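Local coordinates for putative sulfatase yidJ (Bacteroides fragilis, PDB 2QZU) that probably hydrolyses sulfate esters as a metal-dependent, arylsulfatase-like member of the sulfatase family, at the interface of chains A and B. Sequence-based numbering; all coordinates share one arbitrary frame. Chains: chain A/B, Putative sulfatase yidJ.

The interface of chains A and B. Residues chain A 177, 234, 236-237, 243; chain B 26-27, 123, 371.
A:Glu236 and B:Gln123 meet at about a right angle in the middle of this patch, and between them they bury more surface than any other pair here. The aliphatic part of A:Glu236 does the touching: its CG packs 4.0 Å from CB of B:Gln123, close to the backbone carbonyl of that residue. With chi1 at 84°, CG of A:Glu236 sits between its own backbone N and carbonyl carbon, and a bend at chi2 swings the carboxylate along the interface toward B:Phe371 and B:Thr27. There OE2 of A:Glu236 lies in the ring plane of B:Phe371, at the edge, 3.5 Å from CZ of B:Phe371. The same oxygen reaches B:Thr27 through water 1, which stands 2.6 Å from OE2 of A:Glu236 and 2.6 Å from the hydroxyl OG1 of B:Thr27. On B's own side, CG of B:Gln123 rests over one face of the B:Phe371 ring, toward its rim, which may help to hold the ring edge-on to the carboxylate.

A second water links the backbone carbonyl of A:Glu236 to the side-chain amide oxygen of B:Gln123: water 2 lies 2.8 Å from OE1 of B:Gln123 and, more loosely, 3.3 Å from O of A:Glu236. NZ of A:Lys243 also hydrogen-bonds to O of A:Glu236 at 2.9 Å, in the carbonyl plane on a lone pair, which ties the glutamate's loop to the neighbouring helix.

Farther along, CG of B:Pro26 meets CD1 of A:Leu237 at 3.8 Å and also CA of A:Gly234, while its CB lies against the backbone of A:Tyr177.

The structure alone does not show whether this asymmetric pairing persists in solution. Loops supply nearly all of this patch, with A:Lys243 reaching in from helix 240-244 and B:Gln123 just following helix 116-122.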
ATOM      1  N   TYR A 177       9.607   0.902   1.165  1.00  6.77           N
ATOM      2  CA  TYR A 177       8.867   1.686   2.150  1.00  8.37           C
ATOM      3  C   TYR A 177       9.821   2.836   2.494  1.00  6.32           C
ATOM      4  O   TYR A 177      10.569   2.775   3.468  1.00  7.36           O
ATOM      5  CB  TYR A 177       8.561   0.845   3.392  1.00  4.80           C
ATOM      6  CG  TYR A 177       7.696   1.575   4.391  1.00  4.54           C
ATOM      7  CD1 TYR A 177       6.338   1.785   4.142  1.00  8.17           C
ATOM      8  CD2 TYR A 177       8.247   2.112   5.551  1.00  9.68           C
ATOM      9  CE1 TYR A 177       5.551   2.520   5.026  1.00  9.76           C
ATOM     10  CE2 TYR A 177       7.473   2.847   6.442  1.00 11.32           C
ATOM     11  CZ  TYR A 177       6.127   3.051   6.172  1.00 13.52           C
ATOM     12  OH  TYR A 177       5.370   3.800   7.042  1.00 15.53           O
ATOM     13  N   GLY A 234       5.645   3.587  -4.059  1.00 14.66           N
ATOM     14  CA  GLY A 234       5.461   3.849  -2.666  1.00 11.88           C
ATOM     15  C   GLY A 234       5.447   5.326  -2.991  1.00  9.84           C
ATOM     16  O   GLY A 234       6.120   6.119  -2.349  1.00  9.52           O
ATOM     17  N   GLU A 236       3.236   7.465  -2.578  1.00  3.93           N
ATOM     18  CA  GLU A 236       2.674   8.264  -1.494  1.00  6.85           C
ATOM     19  C   GLU A 236       3.615   8.390  -0.306  1.00  3.53           C
ATOM     20  O   GLU A 236       3.393   9.206   0.593  1.00  7.31           O
ATOM     21  CB  GLU A 236       1.352   7.656  -1.014  1.00  6.65           C
ATOM     22  CG  GLU A 236       1.505   6.519   0.004  1.00  9.49           C
ATOM     23  CD  GLU A 236       1.805   5.166  -0.617  1.00 14.88           C
ATOM     24  OE1 GLU A 236       2.201   5.114  -1.801  1.00 16.20           O
ATOM     25  OE2 GLU A 236       1.654   4.144   0.090  1.00 15.37           O
ATOM     26  N   LEU A 237       4.669   7.580  -0.302  1.00  4.87           N
ATOM     27  CA  LEU A 237       5.622   7.581   0.799  1.00  4.89           C
ATOM     28  C   LEU A 237       6.692   8.656   0.607  1.00  6.60           C
ATOM     29  O   LEU A 237       7.870   8.368   0.348  1.00  6.24           O
ATOM     30  CB  LEU A 237       6.244   6.191   0.921  1.00  2.28           C
ATOM     31  CG  LEU A 237       5.232   5.049   1.079  1.00  5.17           C
ATOM     32  CD1 LEU A 237       5.963   3.725   1.041  1.00  8.37           C
ATOM     33  CD2 LEU A 237       4.458   5.203   2.388  1.00  7.87           C
ATOM     34  N   LYS A 243       4.338  17.109  -0.963  1.00  7.55           N
ATOM     35  CA  LYS A 243       3.005  16.896  -1.513  1.00  4.17           C
ATOM     36  C   LYS A 243       2.253  18.225  -1.589  1.00  6.13           C
ATOM     37  O   LYS A 243       1.513  18.477  -2.541  1.00  9.82           O
ATOM     38  CB  LYS A 243       2.209  15.904  -0.651  1.00  4.14           C
ATOM     39  CG  LYS A 243       2.747  14.478  -0.646  1.00  5.88           C
ATOM     40  CD  LYS A 243       1.821  13.552   0.148  1.00  6.94           C
ATOM     41  CE  LYS A 243       2.326  12.121   0.182  1.00 11.45           C
ATOM     42  NZ  LYS A 243       1.390  11.226   0.928  1.00  8.57           N
TER
ATOM     43  N   PRO B  26       4.693  -1.725  -0.913  1.00  6.97           N
ATOM     44  CA  PRO B  26       5.280  -1.447   0.405  1.00  5.74           C
ATOM     45  C   PRO B  26       4.292  -1.378   1.578  1.00  9.82           C
ATOM     46  O   PRO B  26       4.703  -1.343   2.741  1.00 11.91           O
ATOM     47  CB  PRO B  26       6.025  -0.132   0.175  1.00  7.56           C
ATOM     48  CG  PRO B  26       5.182   0.545  -0.847  1.00  9.94           C
ATOM     49  CD  PRO B  26       4.851  -0.568  -1.812  1.00  6.69           C
ATOM     50  N   THR B  27       2.998  -1.350   1.268  1.00  9.27           N
ATOM     51  CA  THR B  27       1.951  -1.330   2.291  1.00  8.23           C
ATOM     52  C   THR B  27       0.922  -2.386   1.883  1.00  7.05           C
ATOM     53  O   THR B  27       0.658  -2.581   0.700  1.00 10.89           O
ATOM     54  CB  THR B  27       1.288   0.063   2.421  1.00  9.15           C
ATOM     55  OG1 THR B  27       0.708   0.451   1.173  1.00  8.05           O
ATOM     56  CG2 THR B  27       2.323   1.097   2.837  1.00  7.95           C
ATOM     57  N   GLN B 123      -3.749   7.974   0.246  1.00  7.97           N
ATOM     58  CA  GLN B 123      -2.490   7.262   0.100  1.00 10.46           C
ATOM     59  C   GLN B 123      -2.436   6.425  -1.178  1.00 10.07           C
ATOM     60  O   GLN B 123      -1.563   5.573  -1.327  1.00 12.25           O
ATOM     61  CB  GLN B 123      -2.220   6.381   1.322  1.00  9.00           C
ATOM     62  CG  GLN B 123      -2.118   7.154   2.634  1.00 16.39           C
ATOM     63  CD  GLN B 123      -1.140   8.317   2.569  1.00 14.26           C
ATOM     64  OE1 GLN B 123       0.001   8.162   2.144  1.00  8.68           O
ATOM     65  NE2 GLN B 123      -1.586   9.491   3.005  1.00 17.00           N
ATOM     66  N   PHE B 371       0.844   3.623   7.997  1.00  5.83           N
ATOM     67  CA  PHE B 371       0.365   4.999   7.916  1.00  6.54           C
ATOM     68  C   PHE B 371       0.092   5.627   9.283  1.00  5.94           C
ATOM     69  O   PHE B 371      -0.849   6.404   9.445  1.00  9.15           O
ATOM     70  CB  PHE B 371      -0.903   5.049   7.054  1.00  9.28           C
ATOM     71  CG  PHE B 371      -0.694   4.564   5.642  1.00  9.32           C
ATOM     72  CD1 PHE B 371       0.191   5.220   4.792  1.00  9.75           C
ATOM     73  CD2 PHE B 371      -1.359   3.436   5.174  1.00  9.36           C
ATOM     74  CE1 PHE B 371       0.414   4.758   3.492  1.00  6.87           C
ATOM     75  CE2 PHE B 371      -1.144   2.965   3.875  1.00  7.25           C
ATOM     76  CZ  PHE B 371      -0.255   3.628   3.034  1.00  8.30           C
TER
HETATM   77  O   HOH W   1       2.106   1.724  -0.624  1.00 14.94           O
HETATM   78  O   HOH W   2       2.416   8.348   3.605  1.00 21.76           O